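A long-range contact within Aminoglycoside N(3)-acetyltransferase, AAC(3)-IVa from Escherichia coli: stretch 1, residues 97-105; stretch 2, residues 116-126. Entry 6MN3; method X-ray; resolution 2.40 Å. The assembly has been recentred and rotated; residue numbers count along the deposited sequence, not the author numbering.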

# COMPACT_ATOMS: atom_id res chain seq x y z
N VAL A 97 12.55 -7.74 10.33
CA VAL A 97 11.34 -7.43 9.59
C VAL A 97 10.96 -8.64 8.75
O VAL A 97 11.79 -9.19 8.01
N LYS A 98 9.72 -9.09 8.90
CA LYS A 98 9.23 -10.27 8.22
C LYS A 98 8.75 -9.91 6.83
O LYS A 98 8.52 -8.75 6.50
N ARG A 99 8.58 -10.94 6.00
CA ARG A 99 8.21 -10.75 4.60
C ARG A 99 7.40 -11.95 4.15
O ARG A 99 7.70 -13.09 4.52
N SER A 100 6.36 -11.69 3.35
CA SER A 100 5.51 -12.76 2.87
C SER A 100 6.27 -13.65 1.89
O SER A 100 7.23 -13.22 1.24
N ALA A 101 5.84 -14.90 1.81
CA ALA A 101 6.51 -15.90 0.97
C ALA A 101 5.74 -16.15 -0.33
O ALA A 101 5.52 -17.29 -0.72
N HIS A 102 5.33 -15.08 -1.00
CA HIS A 102 4.65 -15.18 -2.28
C HIS A 102 4.95 -13.92 -3.07
O HIS A 102 5.31 -12.89 -2.49
N PRO A 103 4.82 -13.96 -4.41
CA PRO A 103 5.23 -12.81 -5.23
C PRO A 103 4.46 -11.53 -4.96
O PRO A 103 4.87 -10.47 -5.46
N PHE A 104 3.37 -11.57 -4.20
CA PHE A 104 2.65 -10.36 -3.84
C PHE A 104 2.89 -10.03 -2.37
O PHE A 104 1.94 -9.87 -1.60
N ALA A 105 4.16 -9.91 -1.99
CA ALA A 105 4.54 -9.88 -0.59
C ALA A 105 4.44 -8.48 0.00
O ALA A 105 4.45 -7.47 -0.70
N ILE A 116 0.31 -10.18 10.18
CA ILE A 116 0.07 -9.52 8.90
C ILE A 116 0.75 -10.24 7.74
O ILE A 116 0.29 -10.14 6.60
N ILE A 117 1.79 -11.02 8.02
CA ILE A 117 2.61 -11.63 6.97
C ILE A 117 2.28 -13.11 6.74
O ILE A 117 2.55 -13.63 5.65
N SER A 118 1.64 -13.78 7.70
CA SER A 118 1.60 -15.24 7.75
C SER A 118 0.96 -15.90 6.54
O SER A 118 1.24 -17.07 6.27
N ASP A 119 0.10 -15.20 5.80
CA ASP A 119 -0.78 -15.91 4.88
C ASP A 119 -0.06 -16.35 3.60
O ASP A 119 0.87 -15.70 3.15
N PRO A 120 -0.49 -17.49 3.01
CA PRO A 120 0.11 -17.95 1.75
C PRO A 120 -0.29 -17.09 0.56
O PRO A 120 -0.81 -15.98 0.74
N LEU A 121 -0.07 -17.59 -0.65
CA LEU A 121 -0.30 -16.80 -1.86
C LEU A 121 -1.79 -16.49 -1.99
O LEU A 121 -2.60 -17.43 -2.09
N PRO A 122 -2.20 -15.21 -2.00
CA PRO A 122 -3.61 -14.89 -2.22
C PRO A 122 -3.91 -14.51 -3.66
O PRO A 122 -3.18 -13.71 -4.26
N LEU A 123 -4.97 -15.08 -4.24
CA LEU A 123 -5.39 -14.76 -5.60
C LEU A 123 -6.82 -14.24 -5.57
O LEU A 123 -7.74 -15.01 -5.21
N PRO A 124 -7.09 -12.98 -5.93
CA PRO A 124 -6.18 -11.91 -6.36
C PRO A 124 -5.20 -11.48 -5.26
O PRO A 124 -5.40 -11.84 -4.10
N PRO A 125 -4.15 -10.73 -5.63
CA PRO A 125 -3.11 -10.40 -4.64
C PRO A 125 -3.62 -9.69 -3.39
O PRO A 125 -2.99 -9.82 -2.33
N HIS A 126 -4.72 -8.96 -3.47
CA HIS A 126 -5.19 -8.19 -2.32
C HIS A 126 -6.54 -8.70 -1.83
O HIS A 126 -7.48 -7.92 -1.62

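Loops that lack regular secondary structure can still pack precisely when proline rings meet aromatic faces, and much of this contact in AAC(3)-IVa, from His102 to Pro125, is an example. No clear direct hydrogen bond joins the two stretches, which together bury 514 Å²; apolar and CH-pi packing is prominent.

His102 and Phe104 both direct their CA-to-CB bonds toward the second stretch, and each ring receives a proline on one face. His102 adopts chi1 p (47°) with chi2 at 81°, which lays the imidazole against Pro122: CD of Pro122 sits 3.7 Å from the centroid of the His102 ring, only 12° off its normal, a CH-pi contact. The same pose brings CD2 of His102 to 3.3 Å from O of Pro120, while O of Asp119 lies at the ring edge, 3.4 Å from His102 CD2. Within its own loop, ND1 of His102 accepts a weak hydrogen bond from N of Phe104 (3.4 Å), compatible with this ring orientation.

Phe104 takes chi1 m (-40°) and chi2 -69°, presenting a face to Pro125, whose CG stands 3.6 Å from the centroid of the Phe104 ring. Leu121, in the t,t rotamer, reaches the edge of that ring, with its CD2 3.5 Å from CE2 of Phe104; its other methyl, CD1, approaches CD of Pro103 at 3.8 Å. The two methyls of the leucine thus touch different neighbours, Phe104 and Pro103.

At the other end, Ile117, in a helix, points toward the first stretch, where Lys98 and Arg99 form a strand. Its m,m rotamer sends CD1 to 3.4 Å from OG of Ser100, while CG2 rests 3.3 Å from the backbone C of Arg99. Lys98 offers its CB, 4.2 Å from CG1 of Ile117, before its chain leads away. Near Phe104, a single water bridges the backbones, donating to O of Phe104 (3.1 Å) and O of Pro125 (2.5 Å).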

# COMPACT_ATOMS: atom_id res chain seq x y z
CB VAL A 97 11.51 -6.17 8.72
CG1 VAL A 97 12.96 -5.79 8.60
CG2 VAL A 97 10.87 -6.34 7.34
CB LYS A 98 8.12 -10.94 9.03
CG LYS A 98 8.28 -10.85 10.54
CD LYS A 98 9.57 -11.50 11.03
CE LYS A 98 9.76 -11.28 12.52
NZ LYS A 98 11.15 -11.60 12.97
CB ARG A 99 9.45 -10.57 3.72
CG ARG A 99 9.20 -9.81 2.44
CD ARG A 99 10.48 -9.72 1.63
NE ARG A 99 10.31 -8.91 0.42
CZ ARG A 99 11.17 -8.88 -0.58
NH1 ARG A 99 12.28 -9.60 -0.53
NH2 ARG A 99 10.93 -8.12 -1.64
CB SER A 100 4.26 -12.19 2.19
OG SER A 100 3.55 -11.33 3.07
CB ALA A 101 6.69 -17.20 1.75
CB HIS A 102 3.14 -15.38 -2.11
CG HIS A 102 2.51 -14.46 -1.11
ND1 HIS A 102 2.17 -13.16 -1.41
CD2 HIS A 102 2.15 -14.66 0.18
CE1 HIS A 102 1.62 -12.60 -0.35
NE2 HIS A 102 1.60 -13.48 0.63
CB PRO A 103 5.00 -13.30 -6.66
CG PRO A 103 4.05 -14.45 -6.54
CD PRO A 103 4.40 -15.10 -5.24
CB PHE A 104 1.16 -10.52 -4.13
CG PHE A 104 0.87 -11.26 -5.41
CD1 PHE A 104 1.17 -10.68 -6.63
CD2 PHE A 104 0.32 -12.53 -5.38
CE1 PHE A 104 0.92 -11.36 -7.81
CE2 PHE A 104 0.06 -13.21 -6.56
CZ PHE A 104 0.36 -12.62 -7.77
CB ALA A 105 5.96 -10.41 -0.42
CB ILE A 116 0.54 -8.05 9.02
CG1 ILE A 116 -0.32 -7.32 10.05
CG2 ILE A 116 0.49 -7.33 7.68
CD1 ILE A 116 0.38 -6.15 10.71
CB ILE A 117 4.10 -11.43 7.32
CG1 ILE A 117 4.47 -9.95 7.18
CG2 ILE A 117 5.02 -12.29 6.47
CD1 ILE A 117 4.23 -9.39 5.79
CB SER A 118 0.86 -15.69 9.01
OG SER A 118 -0.53 -15.45 8.89
CB ASP A 119 -1.97 -15.02 4.51
CG ASP A 119 -2.87 -14.75 5.69
OD1 ASP A 119 -2.50 -15.13 6.82
OD2 ASP A 119 -3.95 -14.16 5.48
CB PRO A 120 -0.43 -19.38 1.62
CG PRO A 120 -1.73 -19.35 2.35
CD PRO A 120 -1.53 -18.41 3.50
CB LEU A 121 0.21 -17.53 -3.09
CG LEU A 121 0.47 -16.70 -4.36
CD1 LEU A 121 1.41 -17.42 -5.32
CD2 LEU A 121 -0.82 -16.31 -5.08
CB PRO A 122 -3.85 -13.71 -1.27
CG PRO A 122 -2.45 -13.24 -0.83
CD PRO A 122 -1.43 -14.02 -1.62
CB LEU A 123 -5.28 -15.98 -6.52
CG LEU A 123 -3.99 -16.80 -6.46
CD1 LEU A 123 -4.16 -18.02 -5.56
CD2 LEU A 123 -3.52 -17.21 -7.85
CB PRO A 124 -7.14 -10.76 -6.72
CG PRO A 124 -8.43 -11.42 -7.01
CD PRO A 124 -8.50 -12.56 -6.04
CB PRO A 125 -2.16 -9.50 -5.44
CG PRO A 125 -2.33 -9.94 -6.85
CD PRO A 125 -3.78 -10.30 -6.99
CB HIS A 126 -5.26 -6.71 -2.67
CG HIS A 126 -4.01 -6.20 -3.31
ND1 HIS A 126 -4.02 -5.40 -4.44
CD2 HIS A 126 -2.70 -6.38 -3.00
CE1 HIS A 126 -2.78 -5.11 -4.78
NE2 HIS A 126 -1.96 -5.69 -3.92
O HOH W 1 -0.97 -9.11 -1.03